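Local coordinates for protein branched-chain alpha-ketoacid decarboxylase (Lactococcus lactis, PDB 2VBF) that probably decarboxylates branched-chain and aromatic alpha-keto acids to aldehydes, using thiamine diphosphate and a magnesium ion as cofactors, at residues 33-37 / 38-42; 233-236 / 237-241; 246-249 / 250-254. All coordinates share one frame; numbering follows the deposited sequence. Where two conformers were deposited one is given.

Contact 1 (33-37 / 38-42); sequences DRLHE and LGIEE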
ATOM      1  N   ASP A  33      26.708  -8.183  -5.214  1.00 15.25           N
ATOM      2  CA  ASP A  33      27.568  -8.292  -6.388  1.00 15.47           C
ATOM      3  C   ASP A  33      26.736  -8.559  -7.648  1.00 14.62           C
ATOM      4  O   ASP A  33      26.944  -7.915  -8.681  1.00 15.00           O
ATOM      5  CB  ASP A  33      28.622  -9.384  -6.211  1.00 16.78           C
ATOM      6  CG  ASP A  33      29.873  -8.902  -5.469  1.00 18.07           C
ATOM      7  OD1 ASP A  33      30.010  -7.698  -5.195  1.00 20.45           O
ATOM      8  OD2 ASP A  33      30.734  -9.748  -5.163  1.00 23.46           O
ATOM      9  N   ARG A  34      25.782  -9.487  -7.549  1.00 15.19           N
ATOM     10  CA  ARG A  34      24.916  -9.816  -8.682  1.00 15.42           C
ATOM     11  C   ARG A  34      24.038  -8.633  -9.078  1.00 15.11           C
ATOM     12  O   ARG A  34      23.855  -8.377 -10.260  1.00 16.08           O
ATOM     13  CB  ARG A  34      24.041 -11.030  -8.386  1.00 16.09           C
ATOM     14  CG  ARG A  34      24.789 -12.367  -8.314  1.00 15.01           C
ATOM     15  CD  ARG A  34      25.658 -12.619  -9.550  1.00 17.09           C
ATOM     16  NE  ARG A  34      25.905 -14.043  -9.780  1.00 17.51           N
ATOM     17  CZ  ARG A  34      26.670 -14.529 -10.761  1.00 18.26           C
ATOM     18  NH1 ARG A  34      27.303 -13.719 -11.594  1.00 19.27           N
ATOM     19  NH2 ARG A  34      26.825 -15.837 -10.902  1.00 19.46           N
ATOM     20  N   LEU A  35      23.498  -7.912  -8.093  1.00 15.33           N
ATOM     21  CA  LEU A  35      22.728  -6.699  -8.386  1.00 16.01           C
ATOM     22  C   LEU A  35      23.584  -5.655  -9.103  1.00 15.68           C
ATOM     23  O   LEU A  35      23.137  -5.035 -10.065  1.00 16.56           O
ATOM     24  CB  LEU A  35      22.094  -6.115  -7.116  1.00 16.44           C
ATOM     25  CG  LEU A  35      21.090  -7.017  -6.393  1.00 15.87           C
ATOM     26  CD1 LEU A  35      20.558  -6.262  -5.172  1.00 16.88           C
ATOM     27  CD2 LEU A  35      19.940  -7.493  -7.308  1.00 15.60           C
ATOM     28  N   HIS A  36      24.817  -5.465  -8.648  1.00 17.31           N
ATOM     29  CA  HIS A  36      25.764  -4.594  -9.352  1.00 17.66           C
ATOM     30  C   HIS A  36      25.964  -5.010 -10.811  1.00 17.32           C
ATOM     31  O   HIS A  36      25.983  -4.165 -11.700  1.00 17.63           O
ATOM     32  CB  HIS A  36      27.113  -4.567  -8.642  1.00 18.49           C
ATOM     33  CG  HIS A  36      28.181  -3.859  -9.417  1.00 20.43           C
ATOM     34  ND1 HIS A  36      28.237  -2.486  -9.520  1.00 22.73           N
ATOM     35  CD2 HIS A  36      29.225  -4.336 -10.139  1.00 21.93           C
ATOM     36  CE1 HIS A  36      29.273  -2.146 -10.266  1.00 22.97           C
ATOM     37  NE2 HIS A  36      29.885  -3.250 -10.661  1.00 21.07           N
ATOM     38  N   GLU A  37      26.113  -6.313 -11.054  1.00 17.80           N
ATOM     39  CA  GLU A  37      26.271  -6.831 -12.414  1.00 19.33           C
ATOM     40  C   GLU A  37      25.093  -6.465 -13.313  1.00 18.36           C
ATOM     41  O   GLU A  37      25.262  -6.265 -14.522  1.00 17.42           O
ATOM     42  CB  GLU A  37      26.377  -8.351 -12.427  1.00 19.47           C
ATOM     43  CG  GLU A  37      27.624  -8.961 -11.870  1.00 23.50           C
ATOM     44  CD  GLU A  37      27.598 -10.479 -12.013  1.00 23.19           C
ATOM     45  OE1 GLU A  37      26.932 -10.990 -12.941  1.00 29.70           O
ATOM     46  OE2 GLU A  37      28.247 -11.157 -11.200  1.00 28.53           O
ATOM     47  N   LEU A  38      23.898  -6.417 -12.718  1.00 17.97           N
ATOM     48  CA  LEU A  38      22.681  -6.025 -13.435  1.00 17.23           C
ATOM     49  C   LEU A  38      22.590  -4.520 -13.721  1.00 16.61           C
ATOM     50  O   LEU A  38      21.654  -4.083 -14.395  1.00 17.53           O
ATOM     51  CB  LEU A  38      21.436  -6.472 -12.657  1.00 18.23           C
ATOM     52  CG  LEU A  38      21.227  -7.977 -12.466  1.00 19.28           C
ATOM     53  CD1 LEU A  38      20.020  -8.252 -11.550  1.00 20.16           C
ATOM     54  CD2 LEU A  38      21.059  -8.681 -13.811  1.00 20.98           C
ATOM     55  N   GLY A  39      23.544  -3.734 -13.213  1.00 15.38           N
ATOM     56  CA  GLY A  39      23.583  -2.294 -13.445  1.00 15.70           C
ATOM     57  C   GLY A  39      22.868  -1.463 -12.392  1.00 15.24           C
ATOM     58  O   GLY A  39      22.716  -0.249 -12.565  1.00 15.99           O
ATOM     59  N   ILE A  40      22.438  -2.109 -11.311  1.00 15.14           N
ATOM     60  CA  ILE A  40      21.745  -1.434 -10.219  1.00 14.96           C
ATOM     61  C   ILE A  40      22.770  -0.717  -9.336  1.00 15.00           C
ATOM     62  O   ILE A  40      23.713  -1.331  -8.828  1.00 15.32           O
ATOM     63  CB  ILE A  40      20.881  -2.423  -9.368  1.00 14.46           C
ATOM     64  CG1 ILE A  40      19.833  -3.118 -10.253  1.00 14.08           C
ATOM     65  CG2 ILE A  40      20.171  -1.690  -8.218  1.00 14.71           C
ATOM     66  CD1 ILE A  40      19.181  -4.345  -9.608  1.00 13.58           C
ATOM     67  N   GLU A  41      22.554   0.586  -9.159  1.00 15.96           N
ATOM     68  CA  GLU A  41      23.453   1.443  -8.382  1.00 17.14           C
ATOM     69  C   GLU A  41      22.777   2.057  -7.153  1.00 15.40           C
ATOM     70  O   GLU A  41      23.415   2.757  -6.358  1.00 14.54           O
ATOM     71  CB  GLU A  41      23.995   2.536  -9.304  1.00 17.90           C
ATOM     72  CG  GLU A  41      24.901   1.976 -10.416  1.00 19.30           C
ATOM     73  CD  GLU A  41      25.245   2.991 -11.493  1.00 22.69           C
ATOM     74  OE1 GLU A  41      24.918   4.184 -11.362  1.00 25.96           O
ATOM     75  OE2 GLU A  41      25.857   2.587 -12.499  1.00 28.97           O
ATOM     76  N   GLU A  42      21.478   1.789  -7.005  1.00 14.44           N
ATOM     77  CA  GLU A  42      20.666   2.341  -5.928  1.00 14.52           C
ATOM     78  C   GLU A  42      19.647   1.286  -5.541  1.00 14.74           C
ATOM     79  O   GLU A  42      19.099   0.638  -6.424  1.00 13.78           O
ATOM     80  CB  GLU A  42      19.922   3.608  -6.396  1.00 14.70           C
ATOM     81  CG  GLU A  42      20.745   4.895  -6.413  1.00 16.82           C
ATOM     82  CD  GLU A  42      21.528   5.142  -7.696  1.00 18.00           C
ATOM     83  OE1 GLU A  42      21.278   4.503  -8.743  1.00 14.89           O
ATOM     84  OE2 GLU A  42      22.403   6.029  -7.666  1.00 21.02           O
TER
HETATM   85  O   HOH W   1      26.374  -0.913  -8.403  1.00 28.15           O

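Contact 2 (233-236 / 237-241); sequences VIAG and HEVIS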
ATOM      1  N   VAL A 233       5.605  -0.607 -38.775  1.00 15.16           N
ATOM      2  CA  VAL A 233       6.103  -1.236 -37.559  1.00 14.50           C
ATOM      3  C   VAL A 233       5.310  -0.662 -36.391  1.00 13.72           C
ATOM      4  O   VAL A 233       5.052   0.541 -36.340  1.00 13.43           O
ATOM      5  CB  VAL A 233       7.600  -0.953 -37.349  1.00 14.67           C
ATOM      6  CG1 VAL A 233       8.122  -1.670 -36.083  1.00 14.00           C
ATOM      7  CG2 VAL A 233       8.391  -1.377 -38.572  1.00 13.69           C
ATOM      8  N   ILE A 234       4.886  -1.521 -35.470  1.00 14.01           N
ATOM      9  CA  ILE A 234       4.279  -1.056 -34.231  1.00 14.47           C
ATOM     10  C   ILE A 234       5.162  -1.559 -33.081  1.00 15.40           C
ATOM     11  O   ILE A 234       5.343  -2.769 -32.921  1.00 16.64           O
ATOM     12  CB  ILE A 234       2.813  -1.555 -34.054  1.00 15.30           C
ATOM     13  CG1 ILE A 234       1.983  -1.299 -35.321  1.00 15.89           C
ATOM     14  CG2 ILE A 234       2.175  -0.900 -32.814  1.00 13.54           C
ATOM     15  CD1 ILE A 234       0.526  -1.750 -35.212  1.00 14.85           C
ATOM     16  N   ALA A 235       5.740  -0.637 -32.308  1.00 14.66           N
ATOM     17  CA  ALA A 235       6.591  -0.995 -31.167  1.00 15.11           C
ATOM     18  C   ALA A 235       5.812  -0.796 -29.864  1.00 14.70           C
ATOM     19  O   ALA A 235       5.002   0.125 -29.752  1.00 14.12           O
ATOM     20  CB  ALA A 235       7.867  -0.180 -31.159  1.00 14.25           C
ATOM     21  N   GLY A 236       6.056  -1.671 -28.889  1.00 13.82           N
ATOM     22  CA  GLY A 236       5.341  -1.638 -27.622  1.00 14.79           C
ATOM     23  C   GLY A 236       6.233  -1.750 -26.402  1.00 14.21           C
ATOM     24  O   GLY A 236       7.462  -1.655 -26.493  1.00 13.26           O
ATOM     25  N   HIS A 237       5.586  -1.971 -25.257  1.00 13.22           N
ATOM     26  CA  HIS A 237       6.231  -1.831 -23.968  1.00 14.27           C
ATOM     27  C   HIS A 237       7.330  -2.857 -23.754  1.00 12.43           C
ATOM     28  O   HIS A 237       8.253  -2.588 -23.015  1.00 12.91           O
ATOM     29  CB  HIS A 237       5.208  -1.900 -22.823  1.00 13.90           C
ATOM     30  CG  HIS A 237       4.620  -3.260 -22.619  1.00 14.09           C
ATOM     31  ND1 HIS A 237       3.693  -3.800 -23.483  1.00 13.96           N
ATOM     32  CD2 HIS A 237       4.837  -4.195 -21.663  1.00 13.55           C
ATOM     33  CE1 HIS A 237       3.352  -5.001 -23.060  1.00 13.98           C
ATOM     34  NE2 HIS A 237       4.034  -5.268 -21.957  1.00 12.98           N
ATOM     35  N   GLU A 238       7.241  -4.026 -24.383  1.00 13.52           N
ATOM     36  CA  GLU A 238       8.252  -5.062 -24.142  1.00 12.88           C
ATOM     37  C   GLU A 238       9.616  -4.663 -24.723  1.00 13.04           C
ATOM     38  O   GLU A 238      10.657  -5.144 -24.267  1.00 12.16           O
ATOM     39  CB  GLU A 238       7.776  -6.434 -24.635  1.00 13.64           C
ATOM     40  CG  GLU A 238       6.483  -6.898 -23.966  1.00 13.74           C
ATOM     41  CD  GLU A 238       6.030  -8.289 -24.389  1.00 14.95           C
ATOM     42  OE1 GLU A 238       6.382  -8.740 -25.503  1.00 14.77           O
ATOM     43  OE2 GLU A 238       5.333  -8.941 -23.584  1.00 13.80           O
ATOM     44  N   VAL A 239       9.611  -3.784 -25.727  1.00 13.42           N
ATOM     45  CA  VAL A 239      10.857  -3.168 -26.199  1.00 13.35           C
ATOM     46  C   VAL A 239      11.520  -2.415 -25.037  1.00 14.30           C
ATOM     47  O   VAL A 239      12.715  -2.583 -24.779  1.00 13.54           O
ATOM     48  CB  VAL A 239      10.615  -2.230 -27.405  1.00 13.69           C
ATOM     49  CG1 VAL A 239      11.884  -1.447 -27.746  1.00 14.82           C
ATOM     50  CG2 VAL A 239      10.132  -3.046 -28.616  1.00 14.84           C
ATOM     51  N   ILE A 240      10.716  -1.660 -24.296  1.00 12.99           N
ATOM     52  CA  ILE A 240      11.221  -0.881 -23.163  1.00 13.95           C
ATOM     53  C   ILE A 240      11.731  -1.812 -22.055  1.00 14.50           C
ATOM     54  O   ILE A 240      12.795  -1.560 -21.460  1.00 14.60           O
ATOM     55  CB  ILE A 240      10.152   0.126 -22.631  1.00 13.57           C
ATOM     56  CG1 ILE A 240       9.787   1.149 -23.723  1.00 15.07           C
ATOM     57  CG2 ILE A 240      10.668   0.884 -21.384  1.00 13.38           C
ATOM     58  CD1 ILE A 240       8.601   2.062 -23.422  1.00 15.75           C
ATOM     59  N   SER A 241      10.987  -2.890 -21.800  1.00 15.00           N
ATOM     60  CA  SER A 241      11.355  -3.916 -20.805  1.00 14.83           C
ATOM     61  C   SER A 241      12.796  -4.420 -20.960  1.00 15.49           C
ATOM     62  O   SER A 241      13.516  -4.599 -19.975  1.00 14.60           O
ATOM     63  CB  SER A 241      10.395  -5.096 -20.903  1.00 15.75           C
ATOM     64  OG  SER A 241       9.055  -4.681 -20.723  1.00 14.80           O
TER

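Contact 3 (246-249 / 250-254); sequences KTVT and QFVSE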
ATOM      1  N   LYS A 246      16.874   1.842 -28.354  1.00 16.39           N
ATOM      2  CA  LYS A 246      17.898   2.376 -29.261  1.00 18.85           C
ATOM      3  C   LYS A 246      18.114   1.449 -30.457  1.00 19.65           C
ATOM      4  O   LYS A 246      18.408   1.906 -31.555  1.00 19.40           O
ATOM      5  CB  LYS A 246      19.218   2.604 -28.522  1.00 21.29           C
ATOM      6  CG  LYS A 246      19.146   3.689 -27.469  1.00 23.14           C
ATOM      7  CD  LYS A 246      18.955   5.060 -28.083  1.00 26.79           C
ATOM      8  CE  LYS A 246      18.827   6.143 -27.026  1.00 27.58           C
ATOM      9  NZ  LYS A 246      20.069   6.256 -26.240  1.00 30.21           N
ATOM     10  N   THR A 247      17.956   0.150 -30.228  1.00 20.00           N
ATOM     11  CA  THR A 247      18.086  -0.878 -31.272  1.00 20.18           C
ATOM     12  C   THR A 247      16.987  -0.727 -32.332  1.00 21.39           C
ATOM     13  O   THR A 247      17.261  -0.714 -33.537  1.00 20.36           O
ATOM     14  CB  THR A 247      18.042  -2.292 -30.635  1.00 20.43           C
ATOM     15  OG1 THR A 247      19.165  -2.457 -29.751  1.00 21.18           O
ATOM     16  CG2 THR A 247      18.068  -3.398 -31.687  1.00 21.12           C
ATOM     17  N   VAL A 248      15.744  -0.601 -31.880  1.00 19.35           N
ATOM     18  CA  VAL A 248      14.618  -0.376 -32.789  1.00 19.91           C
ATOM     19  C   VAL A 248      14.719   0.977 -33.516  1.00 18.89           C
ATOM     20  O   VAL A 248      14.448   1.061 -34.720  1.00 17.32           O
ATOM     21  CB  VAL A 248      13.266  -0.481 -32.028  1.00 20.85           C
ATOM     22  CG1 VAL A 248      12.086  -0.201 -32.961  1.00 21.19           C
ATOM     23  CG2 VAL A 248      13.137  -1.847 -31.386  1.00 21.45           C
ATOM     24  N   THR A 249      15.117   2.022 -32.791  1.00 16.65           N
ATOM     25  CA  THR A 249      15.282   3.349 -33.359  1.00 17.48           C
ATOM     26  C   THR A 249      16.309   3.295 -34.492  1.00 16.60           C
ATOM     27  O   THR A 249      16.045   3.820 -35.567  1.00 17.68           O
ATOM     28  CB  THR A 249      15.672   4.374 -32.271  1.00 17.96           C
ATOM     29  OG1 THR A 249      14.554   4.566 -31.377  1.00 17.23           O
ATOM     30  CG2 THR A 249      16.074   5.699 -32.862  1.00 17.40           C
ATOM     31  N   GLN A 250      17.428   2.605 -34.262  1.00 18.01           N
ATOM     32  CA  GLN A 250      18.477   2.459 -35.285  0.50 17.11           C
ATOM     33  C   GLN A 250      17.955   1.690 -36.497  1.00 16.78           C
ATOM     34  O   GLN A 250      18.195   2.084 -37.638  1.00 17.27           O
ATOM     35  CB  GLN A 250      19.722   1.760 -34.718  0.50 16.95           C
ATOM     36  CG  GLN A 250      20.942   1.771 -35.659  0.50 18.27           C
ATOM     37  CD  GLN A 250      22.188   1.156 -35.025  0.50 17.04           C
ATOM     38  OE1 GLN A 250      22.236  -0.040 -34.763  0.50 21.34           O
ATOM     39  NE2 GLN A 250      23.207   1.981 -34.793  0.50 19.40           N
ATOM     40  N   PHE A 251      17.257   0.586 -36.252  1.00 18.68           N
ATOM     41  CA  PHE A 251      16.647  -0.206 -37.340  1.00 18.62           C
ATOM     42  C   PHE A 251      15.695   0.632 -38.206  1.00 19.63           C
ATOM     43  O   PHE A 251      15.793   0.649 -39.439  1.00 20.01           O
ATOM     44  CB  PHE A 251      15.906  -1.412 -36.763  1.00 19.61           C
ATOM     45  CG  PHE A 251      15.136  -2.206 -37.785  1.00 19.64           C
ATOM     46  CD1 PHE A 251      15.802  -2.833 -38.835  1.00 21.57           C
ATOM     47  CD2 PHE A 251      13.754  -2.331 -37.698  1.00 21.25           C
ATOM     48  CE1 PHE A 251      15.108  -3.579 -39.781  1.00 22.01           C
ATOM     49  CE2 PHE A 251      13.047  -3.077 -38.649  1.00 21.68           C
ATOM     50  CZ  PHE A 251      13.729  -3.695 -39.687  1.00 21.07           C
ATOM     51  N   VAL A 252      14.788   1.345 -37.555  1.00 18.80           N
ATOM     52  CA  VAL A 252      13.816   2.190 -38.260  1.00 19.34           C
ATOM     53  C   VAL A 252      14.505   3.338 -38.993  1.00 18.05           C
ATOM     54  O   VAL A 252      14.107   3.696 -40.105  1.00 18.60           O
ATOM     55  CB  VAL A 252      12.732   2.731 -37.274  1.00 19.47           C
ATOM     56  CG1 VAL A 252      11.867   3.789 -37.924  1.00 21.64           C
ATOM     57  CG2 VAL A 252      11.901   1.568 -36.749  1.00 21.73           C
ATOM     58  N   SER A 253      15.530   3.916 -38.361  1.00 17.61           N
ATOM     59  CA  SER A 253      16.308   4.997 -38.945  0.50 18.35           C
ATOM     60  C   SER A 253      16.940   4.556 -40.271  1.00 18.00           C
ATOM     61  O   SER A 253      16.833   5.242 -41.287  1.00 19.93           O
ATOM     62  CB  SER A 253      17.410   5.414 -37.955  0.50 17.24           C
ATOM     63  OG  SER A 253      18.158   6.495 -38.441  0.50 18.26           O
ATOM     64  N   GLU A 254      17.602   3.402 -40.233  1.00 18.97           N
ATOM     65  CA  GLU A 254      18.373   2.901 -41.378  1.00 20.42           C
ATOM     66  C   GLU A 254      17.456   2.500 -42.545  1.00 20.28           C
ATOM     67  O   GLU A 254      17.787   2.740 -43.713  1.00 21.31           O
ATOM     68  CB  GLU A 254      19.279   1.735 -40.945  1.00 21.50           C
ATOM     69  CG  GLU A 254      20.410   2.180 -40.000  1.00 24.86           C
ATOM     70  CD  GLU A 254      21.214   1.035 -39.358  1.00 26.05           C
ATOM     71  OE1 GLU A 254      20.770  -0.122 -39.408  1.00 31.27           O
ATOM     72  OE2 GLU A 254      22.298   1.309 -38.784  1.00 31.33           O
TER

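Contact 1 (33-37 / 38-42)
A Schellman motif ends helix 27-37, with G39 and I40 turning back to bond H36 and L35 of the last turn. G39 takes a positive phi of 92°, and its N lies 2.9 Å from H36 O, meeting that carbonyl from well above its plane. One residue on, I40 N reaches L35 O at 3.3 Å in a fairly straight bond. L38 N keeps a helical bond to R34 O at 3.1 Å; L35 O accepts I40 N and, weakly, L38 N. The apolar partner of the motif is present too: L35 CD2 meets I40 CD1 at 4.0 Å, the two side chains crossing obliquely, and both press on A90 of strand 89-94. L38 CD1 also lies 4.3 Å from L35 CD2, and its side chain further touches L173 and L177 of helix 165-179. On the more exposed side, H36 has CG anti to its backbone N (chi1 171°), and this together with chi2 of 75° brings ND1 to a water at the ring's edge, in plane, 2.7 Å from ND1; the same water donates to I40 O, also at 2.7 Å. Within the last turn, R34 NH1 forms a salt bridge of 2.8 Å with the syn lone pair of E37 OE2, while R34 NE is paired with D170. The chemistry implies a helix end where the carbonyls of R34, L35 and H36 are met by backbone N-H groups of L38, G39 and I40, with the leucine-isoleucine contact buried against the sheet and the histidine joined to the departing chain through solvent.

Contact 2 (233-236 / 237-241)
V239 sets its CB 3.3 Å from G236 O, just where strand 231-235 gives way to helix 237-241. From that CB the side chain forks. CG2, anti to the carbonyl carbon, stays near the strand end, 3.7 Å from G236 O and 4.5 Å from A235 CB, the latter a loose apolar touch. CG1, which a chi1 of 172° puts trans to the amide nitrogen, is directed to the neighbouring helix 245-255. The backbone joins at the same place: V239 N bonds to G236 O at 3.1 Å, arriving from above the carbonyl plane rather than on a lone pair, so G236 O accepts the amide N-H of V239 while CB and CG2 of the same residue lie close by. H237 stands on another side of the turn. E238 CG sits 3.6 Å above the plane of the H237 imidazole, offset toward its rim, and F264 stacks with the same ring. Beyond CG, the E238 carboxylate bonds the N of I328 and ND2 of N327 through OE1, while S241 OG bonds to N113 O and I240 O to K87 NZ, tying the helix to the N-terminal domain. Strand 231-235, flanked by the parallel strands 259-261 and 298-302 of a mixed sheet, passes through G236 into a helix, as in the Rossmann-like central domain of thiamine diphosphate enzymes.

Contact 3 (246-249 / 250-254)
S253 N bonds to T249 O at 2.8 Å, the shortest of the backbone bonds that carry this contact. The setting is the alpha-helix 245-255 of the central domain, and the other i to i+4 bonds run alongside: V252 N to V248 O is 2.9 Å and nearly straight, and F251 N to T247 O is 3.0 Å. T249 serves the helix through its main chain and, through its hydroxyl, also holds the loop around D270 to it, since T249 OG1 is hydrogen-bonded both to E245 O, one turn earlier, and to D270 N. The buried side is apolar. V248 and V252, one turn apart, both lie against I259 of strand 259-261, and V248 further meets V269. In F251 a trans chi1 of 174° leads the ring away from the preceding turn to L350, although its CB still rests 3.5 Å from V248 O. K246 and Q250 belong to the exposed side, where Q250 N bonds to K246 O. The two valines touch through single methyl groups: V252 CG2 stands 4.2 Å from V248 CG1 and, closer still, 3.3 Å from V248 O.

Overall arrangement
The three contacts follow one another along the chain and illustrate how strands and helices are joined in two alpha/beta domains. Contact 1 lies in the N-terminal domain, between helix 27-37 and strand 42-45 of a six-stranded parallel sheet. Contacts 2 and 3 belong to the central domain: 233-241 leads out of strand 231-235, and the next helix, 245-255, contains 246-254. Their centres are about 12 Å apart and they touch where V239 CG1 meets V248 CG2 at 3.9 Å. Contact 1 is about 24 Å from contact 2 and about 27 Å from contact 3, centre to centre. All three lie away from the known cofactor sites, so they are plain packing of the two domains.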